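Local coordinates for protein Cog7 (Kluyveromyces lactis, PDB 4U6U) that probably serves, paired with Cog5, in the conserved oligomeric Golgi complex, a multisubunit tether that acts in vesicle fusion, at residues 6-14 with 46-57. Numbering follows the deposited sequence.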
# COMPACT_ATOMS: atom_id res chain seq x y z
N ASN A 6 -13.45 51.01 2.35
CA ASN A 6 -13.11 49.88 1.44
C ASN A 6 -13.66 48.52 1.87
O ASN A 6 -14.18 48.38 2.98
CB ASN A 6 -11.61 49.77 1.20
CG ASN A 6 -11.16 50.70 0.11
OD1 ASN A 6 -11.40 51.92 0.16
ND2 ASN A 6 -10.53 50.14 -0.92
N ASP A 7 -13.55 47.52 1.00
CA ASP A 7 -14.18 46.23 1.28
C ASP A 7 -13.29 45.44 2.21
O ASP A 7 -12.08 45.38 2.00
CB ASP A 7 -14.41 45.46 -0.04
CG ASP A 7 -14.98 44.03 0.15
OD1 ASP A 7 -15.97 43.81 0.87
OD2 ASP A 7 -14.42 43.11 -0.48
N PRO A 8 -13.89 44.84 3.25
CA PRO A 8 -13.19 44.02 4.24
C PRO A 8 -12.23 43.06 3.56
O PRO A 8 -11.06 43.02 3.93
CB PRO A 8 -14.33 43.26 4.95
CG PRO A 8 -15.57 43.53 4.15
CD PRO A 8 -15.32 44.90 3.56
N LEU A 9 -12.73 42.36 2.55
CA LEU A 9 -11.96 41.33 1.86
C LEU A 9 -10.65 41.89 1.37
O LEU A 9 -9.61 41.28 1.59
CB LEU A 9 -12.74 40.76 0.67
CG LEU A 9 -12.60 39.28 0.39
CD1 LEU A 9 -12.04 39.06 -1.00
CD2 LEU A 9 -11.72 38.62 1.46
N LEU A 10 -10.68 43.06 0.74
CA LEU A 10 -9.43 43.64 0.29
C LEU A 10 -8.63 44.18 1.47
O LEU A 10 -7.41 44.01 1.51
CB LEU A 10 -9.67 44.73 -0.74
CG LEU A 10 -8.38 45.38 -1.23
CD1 LEU A 10 -7.42 44.37 -1.76
CD2 LEU A 10 -8.68 46.36 -2.30
N ASP A 11 -9.28 44.83 2.42
CA ASP A 11 -8.55 45.41 3.55
C ASP A 11 -7.87 44.37 4.41
O ASP A 11 -6.83 44.61 5.01
CB ASP A 11 -9.48 46.24 4.44
CG ASP A 11 -9.26 47.72 4.26
OD1 ASP A 11 -8.13 48.18 4.56
OD2 ASP A 11 -10.21 48.40 3.80
N MET A 12 -8.52 43.22 4.51
CA MET A 12 -7.99 42.10 5.23
C MET A 12 -6.59 41.80 4.78
O MET A 12 -5.69 41.59 5.59
CB MET A 12 -8.91 40.91 5.03
CG MET A 12 -8.27 39.55 5.08
SD MET A 12 -9.53 38.35 4.65
CE MET A 12 -10.77 38.77 5.89
N PHE A 13 -6.39 41.83 3.48
CA PHE A 13 -5.09 41.55 2.90
C PHE A 13 -4.04 42.61 3.20
O PHE A 13 -2.85 42.34 3.11
CB PHE A 13 -5.22 41.42 1.41
CG PHE A 13 -5.85 40.16 0.96
CD1 PHE A 13 -5.28 38.94 1.28
CD2 PHE A 13 -6.95 40.19 0.13
CE1 PHE A 13 -5.84 37.78 0.83
CE2 PHE A 13 -7.51 39.00 -0.33
CZ PHE A 13 -6.95 37.81 0.01
N PHE A 14 -4.46 43.82 3.53
CA PHE A 14 -3.50 44.88 3.80
C PHE A 14 -2.97 44.83 5.21
O PHE A 14 -2.11 45.61 5.58
CB PHE A 14 -4.11 46.26 3.50
CG PHE A 14 -4.04 46.61 2.05
CD1 PHE A 14 -4.96 46.08 1.14
CD2 PHE A 14 -3.00 47.40 1.58
CE1 PHE A 14 -4.87 46.36 -0.22
CE2 PHE A 14 -2.90 47.68 0.23
CZ PHE A 14 -3.84 47.16 -0.67
N LEU A 46 -15.84 33.28 -3.86
CA LEU A 46 -14.86 33.94 -3.03
C LEU A 46 -13.51 33.99 -3.77
O LEU A 46 -12.83 35.00 -3.76
CB LEU A 46 -14.77 33.21 -1.69
CG LEU A 46 -14.08 33.89 -0.52
CD1 LEU A 46 -12.59 33.58 -0.54
CD2 LEU A 46 -14.37 35.39 -0.59
N LEU A 47 -13.13 32.89 -4.41
CA LEU A 47 -11.95 32.86 -5.28
C LEU A 47 -11.99 33.90 -6.44
O LEU A 47 -10.99 34.51 -6.79
CB LEU A 47 -11.77 31.45 -5.84
CG LEU A 47 -10.44 30.72 -5.57
CD1 LEU A 47 -9.64 31.28 -4.41
CD2 LEU A 47 -10.72 29.26 -5.33
N SER A 48 -13.16 34.12 -7.02
CA SER A 48 -13.25 35.01 -8.16
C SER A 48 -12.95 36.44 -7.76
O SER A 48 -12.49 37.25 -8.55
CB SER A 48 -14.64 34.92 -8.76
OG SER A 48 -14.70 33.78 -9.58
N LYS A 49 -13.12 36.72 -6.49
CA LYS A 49 -13.22 38.08 -6.03
C LYS A 49 -11.79 38.35 -5.63
O LYS A 49 -11.22 39.39 -5.94
CB LYS A 49 -14.21 38.18 -4.87
CG LYS A 49 -14.66 39.56 -4.42
CD LYS A 49 -15.73 39.35 -3.32
CE LYS A 49 -16.51 40.60 -2.91
NZ LYS A 49 -15.70 41.67 -2.26
N MET A 50 -11.21 37.36 -4.97
CA MET A 50 -9.79 37.38 -4.70
C MET A 50 -9.03 37.51 -6.01
O MET A 50 -8.04 38.24 -6.10
CB MET A 50 -9.39 36.14 -3.92
CG MET A 50 -9.80 36.29 -2.46
SD MET A 50 -9.53 34.80 -1.53
CE MET A 50 -7.95 34.36 -2.26
N ASP A 51 -9.50 36.81 -7.03
CA ASP A 51 -8.85 36.95 -8.31
C ASP A 51 -8.89 38.39 -8.82
O ASP A 51 -7.86 38.91 -9.24
CB ASP A 51 -9.46 36.02 -9.33
CG ASP A 51 -8.86 34.65 -9.26
OD1 ASP A 51 -7.80 34.52 -8.59
OD2 ASP A 51 -9.43 33.74 -9.90
N TYR A 52 -10.05 39.04 -8.74
CA TYR A 52 -10.17 40.43 -9.17
C TYR A 52 -9.17 41.31 -8.40
O TYR A 52 -8.43 42.09 -8.98
CB TYR A 52 -11.59 40.96 -8.94
CG TYR A 52 -11.68 42.44 -9.19
CD1 TYR A 52 -11.86 42.91 -10.44
CD2 TYR A 52 -11.52 43.36 -8.16
CE1 TYR A 52 -11.93 44.23 -10.68
CE2 TYR A 52 -11.58 44.73 -8.41
CZ TYR A 52 -11.78 45.16 -9.68
OH TYR A 52 -11.85 46.51 -10.01
N TYR A 53 -9.17 41.16 -7.09
CA TYR A 53 -8.29 41.91 -6.22
C TYR A 53 -6.84 41.67 -6.58
O TYR A 53 -6.02 42.59 -6.60
CB TYR A 53 -8.58 41.54 -4.75
CG TYR A 53 -9.85 42.20 -4.27
CD1 TYR A 53 -10.19 43.47 -4.70
CD2 TYR A 53 -10.71 41.55 -3.41
CE1 TYR A 53 -11.34 44.09 -4.28
CE2 TYR A 53 -11.89 42.16 -3.00
CZ TYR A 53 -12.19 43.43 -3.44
OH TYR A 53 -13.33 44.08 -3.03
N SER A 54 -6.51 40.43 -6.87
CA SER A 54 -5.15 40.14 -7.25
C SER A 54 -4.65 41.01 -8.43
O SER A 54 -3.54 41.58 -8.39
CB SER A 54 -5.04 38.68 -7.62
OG SER A 54 -3.86 38.50 -8.34
N GLY A 55 -5.49 41.16 -9.45
CA GLY A 55 -5.15 41.92 -10.63
C GLY A 55 -5.20 43.41 -10.42
O GLY A 55 -4.50 44.17 -11.09
N HIS A 56 -6.09 43.81 -9.52
CA HIS A 56 -6.22 45.19 -9.11
C HIS A 56 -4.93 45.56 -8.43
O HIS A 56 -4.33 46.60 -8.74
CB HIS A 56 -7.42 45.38 -8.19
CG HIS A 56 -7.50 46.75 -7.57
ND1 HIS A 56 -7.84 47.87 -8.29
CD2 HIS A 56 -7.29 47.17 -6.30
CE1 HIS A 56 -7.81 48.93 -7.51
NE2 HIS A 56 -7.49 48.53 -6.29
N ILE A 57 -4.49 44.74 -7.49
CA ILE A 57 -3.31 45.09 -6.73
C ILE A 57 -2.11 45.14 -7.69
O ILE A 57 -1.27 46.04 -7.60
CB ILE A 57 -3.09 44.11 -5.54
CG1 ILE A 57 -3.56 44.74 -4.24
CG2 ILE A 57 -1.61 43.84 -5.30
CD1 ILE A 57 -4.91 45.30 -4.28
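D7 and K49 reach for each other from opposite directions and close a salt bridge, D7 OD2 to K49 NZ at 2.6 Å. The same oxygen accepts a hydrogen bond from Y53 OH at 2.9 Å, on its anti side and 30° out of the carboxylate plane. With CG anti to the backbone N (chi1 176°), D7 directs its carboxylate at both partners from the N-cap position of helix 8-13. The apolar part of the contact centres on the Y53 ring: L10 lays CB over its centre, a CH-pi contact of 3.9 Å to the centroid, while L9 CD1 meets that ring in plane at its edge, 3.7 Å from Y53 CE2. L9 is a knob in the hole formed by L46, K49, M50 and Y53. Farther along, L10 CD1 and I57 CD1 meet tip to tip at 3.7 Å, and the F13 ring turns its edge to M50 CG. With an alanine at Y53 the phenol is gone, which would probably cost D7 OD2 its hydrogen bond and open a gap beside L9 and L10. Cog5 packs on F13, F14 and M50. Helix 8-13 crosses the 46-57 part of helix 38-68 at -57°, a helix-helix crossing with one knob-into-hole contact, L9, within this N-terminal, Cog5-binding fragment of Cog7.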